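Local coordinates for glutamate racemase (Escherichia coli, PDB 2JFN), which belongs to the Asp/Glu/hydantoin racemase family of alpha/beta proteins and is captured here with glutamic acid and uridine-5'-diphosphate-N-acetylmuramoyl-L-alanine bound, at residues Tyr37-Arg41 / Arg272-Glu276; Gly128-Ala134 / Cys155-Gly161; Ile68-Val72 / Thr94-Ser99. One frame throughout, in Å; residues are numbered along the deposited sequence.

In the fold
From the N terminus, the first segment reached is 37-41 on helix 33-43, whose partner, 272-276, comes only near the C terminus. Contact 1 thus spans nearly the whole chain and ties that helix to the loop leading into strand 277-280 of the mixed sheet. Both other contacts fall within this span, one after the other and without crossing. Contact 3 closes first, setting helix 65-82 against helix 93-106 beside the bound glutamic acid. Contact 2 follows, pairing strands 129-134 and 156-161 of the separate four-stranded parallel sheet. Contacts 1 and 2 lie on opposite sides of the chain's centre, their own centres 29 Å apart.

Contact 1 of 3, residues Tyr37-Arg41 / Arg272-Glu276; sequences YDEIR and RYGFE
With CG swung anti to the backbone N (chi1 155°), Tyr-37 extends its ring from helix 33-43 to the 272-276 loop, where Phe-275, its CG placed beside its own backbone N (chi1 -60°), brings a second ring up from the opposite direction. The loop finishes helix 267-272 with a Schellman motif: Gly-274 adopts the positive phi that this cap requires, and two bonds run back into the last helical turn. The chain then leads into strand 277-280 of the mixed sheet in this alpha/beta fold, so the contact fastens an early helix to the C-terminal part of the fold.

Phe-275 covers one face of the Tyr-37 ring, toward the rim, with its CZ 3.5 Å from Tyr-37 CE2. The two planes make an oblique 45°, neither stacked nor edge-to-face. Arg-41 CG lies over the opposite face, and Tyr-49 of strand 48-53 meets Tyr-37 edge-to-face. At the phenol end, Tyr-37 OH donates to Tyr-273 O at 2.8 Å, somewhat tilted from the plane of this carbonyl, which belongs to the residue just before Gly-274. Tyr-273 O also lies over a face of the Arg-41 guanidinium, 3.0 Å from NH1, but the angle is too poor for a hydrogen bond.

Arg-41 instead grips Asp-38 side-on, NE (3.0 Å) and NH2 both donating to OD1, which lies in the guanidinium plane. This salt bridge within the helix sits beside Tyr-273, whose ring approaches Asp-38 with CE2 3.9 Å from CG. Water carries the polar contact further: one molecule joins Arg-41 NH2 to Arg-272 O, and another donates to Asp-38 OD2 at 2.9 Å while lying 2.6 Å from Tyr-273 OH.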
loop_
_atom_site.group_PDB
_atom_site.type_symbol
_atom_site.label_atom_id
_atom_site.label_comp_id
_atom_site.label_asym_id
_atom_site.label_seq_id
_atom_site.Cartn_x
_atom_site.Cartn_y
_atom_site.Cartn_z
ATOM N N TYR A 37 -3.365 -2.553 6.017
ATOM C CA TYR A 37 -4.478 -3.124 6.751
ATOM C C TYR A 37 -4.007 -3.662 8.102
ATOM O O TYR A 37 -4.668 -3.472 9.118
ATOM C CB TYR A 37 -5.133 -4.245 5.929
ATOM C CG TYR A 37 -5.851 -5.274 6.766
ATOM C CD1 TYR A 37 -5.222 -6.465 7.130
ATOM C CD2 TYR A 37 -7.147 -5.044 7.229
ATOM C CE1 TYR A 37 -5.866 -7.405 7.937
ATOM C CE2 TYR A 37 -7.798 -5.976 8.039
ATOM C CZ TYR A 37 -7.153 -7.150 8.384
ATOM O OH TYR A 37 -7.793 -8.078 9.168
ATOM N N ASP A 38 -2.859 -4.329 8.109
ATOM C CA ASP A 38 -2.318 -4.903 9.333
ATOM C C ASP A 38 -2.179 -3.840 10.433
ATOM O O ASP A 38 -2.511 -4.096 11.591
ATOM C CB ASP A 38 -0.969 -5.560 9.026
ATOM C CG ASP A 38 -0.581 -6.618 10.038
ATOM O OD1 ASP A 38 -1.475 -7.166 10.719
ATOM O OD2 ASP A 38 0.631 -6.920 10.137
ATOM N N GLU A 39 -1.705 -2.652 10.063
ATOM C CA GLU A 39 -1.549 -1.549 11.016
ATOM C C GLU A 39 -2.919 -1.031 11.453
ATOM O O GLU A 39 -3.148 -0.741 12.628
ATOM C CB GLU A 39 -0.764 -0.401 10.378
ATOM C CG GLU A 39 0.696 -0.702 10.087
ATOM C CD GLU A 39 1.583 -0.558 11.312
ATOM O OE1 GLU A 39 2.816 -0.708 11.170
ATOM O OE2 GLU A 39 1.056 -0.291 12.413
ATOM N N ILE A 40 -3.835 -0.908 10.501
ATOM C CA ILE A 40 -5.171 -0.428 10.820
ATOM C C ILE A 40 -5.898 -1.367 11.783
ATOM O O ILE A 40 -6.474 -0.916 12.776
ATOM C CB ILE A 40 -6.020 -0.251 9.546
ATOM C CG1 ILE A 40 -5.382 0.804 8.638
ATOM C CG2 ILE A 40 -7.445 0.158 9.917
ATOM C CD1 ILE A 40 -6.088 0.979 7.304
ATOM N N ARG A 41 -5.871 -2.669 11.505
ATOM C CA ARG A 41 -6.557 -3.623 12.371
ATOM C C ARG A 41 -5.922 -3.713 13.751
ATOM O O ARG A 41 -6.590 -4.047 14.723
ATOM C CB ARG A 41 -6.598 -5.024 11.750
ATOM C CG ARG A 41 -5.265 -5.748 11.718
ATOM C CD ARG A 41 -5.462 -7.262 11.733
ATOM N NE ARG A 41 -4.205 -7.972 11.509
ATOM C CZ ARG A 41 -4.070 -9.295 11.545
ATOM N NH1 ARG A 41 -5.118 -10.069 11.800
ATOM N NH2 ARG A 41 -2.884 -9.845 11.319
ATOM N N ARG A 272 -4.892 -15.977 7.445
ATOM C CA ARG A 272 -4.022 -15.640 8.571
ATOM C C ARG A 272 -4.190 -14.157 8.924
ATOM O O ARG A 272 -4.037 -13.766 10.083
ATOM C CB ARG A 272 -2.549 -15.921 8.243
ATOM C CG ARG A 272 -2.128 -17.378 8.435
ATOM C CD ARG A 272 -0.612 -17.514 8.595
ATOM N NE ARG A 272 0.116 -17.281 7.350
ATOM C CZ ARG A 272 0.103 -18.111 6.308
ATOM N NH1 ARG A 272 -0.601 -19.239 6.363
ATOM N NH2 ARG A 272 0.789 -17.813 5.210
ATOM N N TYR A 273 -4.507 -13.337 7.922
ATOM C CA TYR A 273 -4.713 -11.905 8.136
ATOM C C TYR A 273 -6.089 -11.568 8.711
ATOM O O TYR A 273 -6.334 -10.434 9.121
ATOM C CB TYR A 273 -4.512 -11.117 6.834
ATOM C CG TYR A 273 -3.097 -10.628 6.618
ATOM C CD1 TYR A 273 -2.196 -11.348 5.836
ATOM C CD2 TYR A 273 -2.655 -9.443 7.210
ATOM C CE1 TYR A 273 -0.891 -10.904 5.647
ATOM C CE2 TYR A 273 -1.353 -8.989 7.027
ATOM C CZ TYR A 273 -0.476 -9.721 6.248
ATOM O OH TYR A 273 0.812 -9.276 6.072
ATOM N N GLY A 274 -6.993 -12.541 8.742
ATOM C CA GLY A 274 -8.308 -12.276 9.297
ATOM C C GLY A 274 -9.458 -12.278 8.305
ATOM O O GLY A 274 -10.573 -11.892 8.650
ATOM N N PHE A 275 -9.196 -12.694 7.071
ATOM C CA PHE A 275 -10.248 -12.754 6.059
ATOM C C PHE A 275 -10.550 -14.225 5.823
ATOM O O PHE A 275 -9.757 -14.939 5.211
ATOM C CB PHE A 275 -9.795 -12.094 4.753
ATOM C CG PHE A 275 -9.425 -10.645 4.906
ATOM C CD1 PHE A 275 -8.100 -10.268 5.107
ATOM C CD2 PHE A 275 -10.407 -9.662 4.893
ATOM C CE1 PHE A 275 -7.757 -8.927 5.296
ATOM C CE2 PHE A 275 -10.077 -8.320 5.081
ATOM C CZ PHE A 275 -8.747 -7.952 5.284
ATOM N N GLU A 276 -11.694 -14.673 6.326
ATOM C CA GLU A 276 -12.096 -16.068 6.202
ATOM C C GLU A 276 -12.419 -16.493 4.783
ATOM O O GLU A 276 -12.125 -17.621 4.380
ATOM C CB GLU A 276 -13.320 -16.338 7.079
ATOM C CG GLU A 276 -14.469 -15.363 6.849
ATOM C CD GLU A 276 -15.829 -16.023 6.981
ATOM O OE1 GLU A 276 -16.018 -16.831 7.921
ATOM O OE2 GLU A 276 -16.717 -15.729 6.151
HETATM O O HOH W 1 1.816 -7.345 7.536
HETATM O O HOH W 2 -5.906 -13.033 12.769
HETATM O O HOH W 3 -2.696 -12.452 12.649
#

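Contact 2 of 3, residues Gly128-Ala134 / Cys155-Gly161; sequences GIVGLLA and CQIEMLG
Val-130 O accepts a nearly straight hydrogen bond from Glu-158 N (2.8 Å, 167° at the hydrogen) and a CA-H...O contact from Ile-157, whose CA is 3.2 Å away. Glu-158 O is used in a similar way, taking the N-H of Leu-132 at 2.8 Å and a CA-H contact from Gly-131. Together with Val-130 N to Gln-156 O, Leu-160 N to Leu-132 O, and flanking bonds at Gly-128 and Ala-134, six backbone bonds join the strands in parallel register.

These are the two strands of a beta-alpha-beta unit whose connecting helix is 142-150, and 156-161 forms an outer strand of the four-stranded parallel sheet. Strand 199-202 continues that sheet on the other side of 129-134.

On the face covered by the connecting helix, Ile-157, with CG1 beside its backbone N and a further bend at chi2 (-59°), brings CD1 to 3.6 Å from Val-130 CB. Further along, Leu-132 CD2 lies alongside Met-159 CG at 4.0 Å, while His-145 and Ile-148 of the helix touch Met-159. On the other face Leu-133 and Leu-160 point the same way, side by side, and both touch Trp-190; Leu-133 CD2 meets Leu-160 CB at 3.8 Å.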
loop_
_atom_site.group_PDB
_atom_site.type_symbol
_atom_site.label_atom_id
_atom_site.label_comp_id
_atom_site.label_asym_id
_atom_site.label_seq_id
_atom_site.Cartn_x
_atom_site.Cartn_y
_atom_site.Cartn_z
ATOM N N GLY A 128 21.508 12.942 7.126
ATOM C CA GLY A 128 20.933 13.718 6.044
ATOM C C GLY A 128 20.742 12.967 4.738
ATOM O O GLY A 128 20.375 13.570 3.733
ATOM N N ILE A 129 20.995 11.659 4.738
ATOM C CA ILE A 129 20.827 10.856 3.527
ATOM C C ILE A 129 19.565 10.003 3.678
ATOM O O ILE A 129 19.539 9.048 4.450
ATOM C CB ILE A 129 22.006 9.888 3.296
ATOM C CG1 ILE A 129 23.343 10.573 3.605
ATOM C CG2 ILE A 129 21.978 9.393 1.852
ATOM C CD1 ILE A 129 23.790 11.578 2.575
ATOM N N VAL A 130 18.522 10.352 2.933
ATOM C CA VAL A 130 17.272 9.613 3.001
ATOM C C VAL A 130 17.010 8.866 1.703
ATOM O O VAL A 130 17.043 9.445 0.616
ATOM C CB VAL A 130 16.093 10.561 3.292
ATOM C CG1 VAL A 130 14.777 9.791 3.258
ATOM C CG2 VAL A 130 16.286 11.209 4.655
ATOM N N GLY A 131 16.758 7.570 1.823
ATOM C CA GLY A 131 16.484 6.768 0.648
ATOM C C GLY A 131 14.991 6.570 0.436
ATOM O O GLY A 131 14.210 6.551 1.388
ATOM N N LEU A 132 14.592 6.443 -0.824
ATOM C CA LEU A 132 13.195 6.212 -1.152
ATOM C C LEU A 132 13.113 4.978 -2.030
ATOM O O LEU A 132 13.624 4.972 -3.153
ATOM C CB LEU A 132 12.596 7.411 -1.893
ATOM C CG LEU A 132 11.164 7.240 -2.440
ATOM C CD1 LEU A 132 10.179 6.973 -1.304
ATOM C CD2 LEU A 132 10.761 8.506 -3.194
ATOM N N LEU A 133 12.510 3.922 -1.498
ATOM C CA LEU A 133 12.328 2.686 -2.251
ATOM C C LEU A 133 10.879 2.693 -2.697
ATOM O O LEU A 133 9.970 2.760 -1.868
ATOM C CB LEU A 133 12.563 1.453 -1.378
ATOM C CG LEU A 133 13.986 1.006 -1.083
ATOM C CD1 LEU A 133 13.925 -0.267 -0.254
ATOM C CD2 LEU A 133 14.736 0.752 -2.392
ATOM N N ALA A 134 10.665 2.641 -4.002
ATOM C CA ALA A 134 9.316 2.639 -4.544
ATOM C C ALA A 134 9.322 1.785 -5.794
ATOM O O ALA A 134 10.366 1.285 -6.206
ATOM C CB ALA A 134 8.887 4.063 -4.887
ATOM N N CYS A 155 17.675 17.729 3.248
ATOM C CA CYS A 155 18.390 16.460 3.126
ATOM C C CYS A 155 18.435 15.997 1.676
ATOM O O CYS A 155 17.655 16.456 0.847
ATOM C CB CYS A 155 17.723 15.384 3.991
ATOM S SG CYS A 155 16.039 14.950 3.492
ATOM N N GLN A 156 19.357 15.088 1.373
ATOM C CA GLN A 156 19.478 14.573 0.017
ATOM C C GLN A 156 18.707 13.265 -0.111
ATOM O O GLN A 156 18.825 12.371 0.725
ATOM C CB GLN A 156 20.949 14.357 -0.353
ATOM C CG GLN A 156 21.663 13.298 0.456
ATOM C CD GLN A 156 23.081 13.061 -0.031
ATOM O OE1 GLN A 156 23.919 13.967 -0.007
ATOM N NE2 GLN A 156 23.355 11.838 -0.480
ATOM N N ILE A 157 17.916 13.163 -1.171
ATOM C CA ILE A 157 17.103 11.981 -1.404
ATOM C C ILE A 157 17.681 11.051 -2.456
ATOM O O ILE A 157 17.968 11.464 -3.577
ATOM C CB ILE A 157 15.676 12.380 -1.837
ATOM C CG1 ILE A 157 15.026 13.241 -0.753
ATOM C CG2 ILE A 157 14.845 11.137 -2.122
ATOM C CD1 ILE A 157 14.926 12.569 0.602
ATOM N N GLU A 158 17.850 9.790 -2.077
ATOM C CA GLU A 158 18.362 8.772 -2.981
ATOM C C GLU A 158 17.169 7.916 -3.391
ATOM O O GLU A 158 16.658 7.141 -2.584
ATOM C CB GLU A 158 19.395 7.892 -2.275
ATOM C CG GLU A 158 20.663 8.609 -1.849
ATOM C CD GLU A 158 21.405 9.218 -3.021
ATOM O OE1 GLU A 158 21.571 8.525 -4.048
ATOM O OE2 GLU A 158 21.826 10.387 -2.913
ATOM N N MET A 159 16.721 8.065 -4.633
ATOM C CA MET A 159 15.580 7.293 -5.119
ATOM C C MET A 159 15.995 5.984 -5.758
ATOM O O MET A 159 17.019 5.904 -6.432
ATOM C CB MET A 159 14.773 8.080 -6.150
ATOM C CG MET A 159 13.867 9.154 -5.592
ATOM S SD MET A 159 12.593 9.557 -6.819
ATOM C CE MET A 159 13.608 10.228 -8.152
ATOM N N LEU A 160 15.178 4.961 -5.550
ATOM C CA LEU A 160 15.435 3.654 -6.126
ATOM C C LEU A 160 14.080 3.000 -6.415
ATOM O O LEU A 160 13.363 2.597 -5.497
ATOM C CB LEU A 160 16.261 2.806 -5.152
ATOM C CG LEU A 160 17.022 1.614 -5.731
ATOM C CD1 LEU A 160 18.005 1.084 -4.690
ATOM C CD2 LEU A 160 16.046 0.530 -6.160
ATOM N N GLY A 161 13.726 2.926 -7.696
ATOM C CA GLY A 161 12.460 2.326 -8.088
ATOM C C GLY A 161 12.667 0.893 -8.537
ATOM O O GLY A 161 13.534 0.618 -9.367
#

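Contact 3 of 3, residues Ile68-Val72 / Thr94-Ser99; sequences IVERV and TASTVS. With GLU (glutamic acid), chain B.
Ile-68 points its CB from helix 65-82 toward helix 93-106 and branches there into two arms. The shorter arm, CG2, lies anti to the backbone N and enters the surface of the opposing helix, where it meets Val-98 CG2 at 4.0 Å and also touches Ser-99 OG and Ala-95 CB. The longer arm runs through CG1, which sits beside the backbone N (chi1 -66°), and ends with CD1 3.6 Å from Thr-94 O. Ile-68 is therefore a knob in a hole made by Thr-94, Ala-95, Val-98 and Ser-99, in a helix-helix packing of this alpha/beta fold in which the two short axes cross at -96°.

Valines flank the knob. Val-69 CG2 presses close to the backbone at Val-98 O, 3.2 Å away, and also touches the Val-98 side chain. One turn on from Ile-68, Val-72 CG2 rests against Ala-95 CB and Ser-99 OG. That hydroxyl makes a weak hydrogen bond back to Ala-95 O in its own helix.

Thr-94 belongs to the glutamic acid pocket. Its backbone N donates to the ligand's OXT at 2.9 Å and 168°, and Thr-94 OG1 donates to the same oxygen, also at 2.9 Å. Asn-93 N, Ser-29 OG and Tyr-60 N add further hydrogen bonds to the ligand.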
loop_
_atom_site.group_PDB
_atom_site.type_symbol
_atom_site.label_atom_id
_atom_site.label_comp_id
_atom_site.label_asym_id
_atom_site.label_seq_id
_atom_site.Cartn_x
_atom_site.Cartn_y
_atom_site.Cartn_z
ATOM N N ILE A 68 -5.926 3.796 -14.646
ATOM C CA ILE A 68 -5.907 3.624 -13.197
ATOM C C ILE A 68 -7.051 4.338 -12.471
ATOM O O ILE A 68 -7.737 3.737 -11.641
ATOM C CB ILE A 68 -4.556 4.098 -12.591
ATOM C CG1 ILE A 68 -3.420 3.189 -13.077
ATOM C CG2 ILE A 68 -4.624 4.075 -11.064
ATOM C CD1 ILE A 68 -2.064 3.500 -12.460
ATOM N N VAL A 69 -7.257 5.618 -12.774
ATOM C CA VAL A 69 -8.325 6.371 -12.124
ATOM C C VAL A 69 -9.682 5.712 -12.358
ATOM O O VAL A 69 -10.427 5.475 -11.406
ATOM C CB VAL A 69 -8.378 7.833 -12.635
ATOM C CG1 VAL A 69 -9.554 8.568 -11.997
ATOM C CG2 VAL A 69 -7.067 8.544 -12.305
ATOM N N GLU A 70 -9.989 5.404 -13.617
ATOM C CA GLU A 70 -11.264 4.782 -13.967
ATOM C C GLU A 70 -11.435 3.417 -13.306
ATOM O O GLU A 70 -12.520 3.073 -12.822
ATOM C CB GLU A 70 -11.391 4.607 -15.488
ATOM C CG GLU A 70 -11.477 5.904 -16.302
ATOM C CD GLU A 70 -12.641 6.797 -15.893
ATOM O OE1 GLU A 70 -13.746 6.270 -15.624
ATOM O OE2 GLU A 70 -12.456 8.033 -15.851
ATOM N N ARG A 71 -10.358 2.644 -13.303
ATOM C CA ARG A 71 -10.367 1.304 -12.729
ATOM C C ARG A 71 -10.623 1.312 -11.227
ATOM O O ARG A 71 -11.481 0.576 -10.743
ATOM C CB ARG A 71 -9.039 0.603 -13.030
ATOM C CG ARG A 71 -8.934 -0.825 -12.513
ATOM C CD ARG A 71 -9.950 -1.756 -13.169
ATOM N NE ARG A 71 -9.717 -3.142 -12.759
ATOM C CZ ARG A 71 -10.515 -4.161 -13.054
ATOM N NH1 ARG A 71 -11.619 -3.966 -13.769
ATOM N NH2 ARG A 71 -10.213 -5.379 -12.623
ATOM N N VAL A 72 -9.890 2.144 -10.491
ATOM C CA VAL A 72 -10.069 2.196 -9.044
ATOM C C VAL A 72 -11.462 2.714 -8.676
ATOM O O VAL A 72 -12.077 2.229 -7.727
ATOM C CB VAL A 72 -8.980 3.064 -8.379
ATOM C CG1 VAL A 72 -9.193 3.101 -6.874
ATOM C CG2 VAL A 72 -7.598 2.479 -8.696
ATOM N N THR A 94 0.817 3.804 -6.256
ATOM C CA THR A 94 0.609 4.011 -7.684
ATOM C C THR A 94 -0.829 4.379 -8.032
ATOM O O THR A 94 -1.127 4.713 -9.175
ATOM C CB THR A 94 1.000 2.755 -8.499
ATOM O OG1 THR A 94 0.327 1.604 -7.967
ATOM C CG2 THR A 94 2.498 2.530 -8.437
ATOM N N ALA A 95 -1.725 4.321 -7.055
ATOM C CA ALA A 95 -3.124 4.661 -7.317
ATOM C C ALA A 95 -3.602 5.867 -6.525
ATOM O O ALA A 95 -4.373 6.677 -7.035
ATOM C CB ALA A 95 -4.026 3.459 -7.020
ATOM N N SER A 96 -3.140 5.991 -5.287
ATOM C CA SER A 96 -3.565 7.088 -4.429
ATOM C C SER A 96 -3.603 8.446 -5.104
ATOM O O SER A 96 -4.674 8.945 -5.445
ATOM C CB SER A 96 -2.684 7.176 -3.185
ATOM O OG SER A 96 -3.199 6.364 -2.147
ATOM N N THR A 97 -2.435 9.041 -5.294
ATOM C CA THR A 97 -2.351 10.360 -5.905
ATOM C C THR A 97 -3.392 10.620 -6.992
ATOM O O THR A 97 -4.351 11.378 -6.787
ATOM C CB THR A 97 -0.953 10.596 -6.491
ATOM O OG1 THR A 97 -0.727 9.696 -7.587
ATOM C CG2 THR A 97 0.099 10.346 -5.423
ATOM N N VAL A 98 -3.217 9.969 -8.134
ATOM C CA VAL A 98 -4.107 10.157 -9.268
ATOM C C VAL A 98 -5.590 9.836 -9.068
ATOM O O VAL A 98 -6.434 10.389 -9.772
ATOM C CB VAL A 98 -3.612 9.339 -10.474
ATOM C CG1 VAL A 98 -2.173 9.729 -10.810
ATOM C CG2 VAL A 98 -3.703 7.850 -10.161
ATOM N N SER A 99 -5.910 8.961 -8.115
ATOM C CA SER A 99 -7.298 8.545 -7.895
ATOM C C SER A 99 -8.120 9.261 -6.823
ATOM O O SER A 99 -9.348 9.228 -6.868
ATOM C CB SER A 99 -7.340 7.039 -7.586
ATOM O OG SER A 99 -6.809 6.273 -8.653
HETATM N N GLU B . 1.087 -1.689 -3.572
HETATM C CA GLU B . 1.865 -1.054 -4.639
HETATM C C GLU B . 1.824 0.449 -4.438
HETATM O O GLU B . 1.855 0.938 -3.250
HETATM C CB GLU B . 1.272 -1.429 -6.006
HETATM C CG GLU B . 2.395 -1.830 -6.990
HETATM C CD GLU B . 1.867 -1.911 -8.416
HETATM O OE1 GLU B . 2.601 -1.618 -9.357
HETATM O OE2 GLU B . 0.710 -2.279 -8.641
HETATM O OXT GLU B . 1.773 1.230 -5.445
#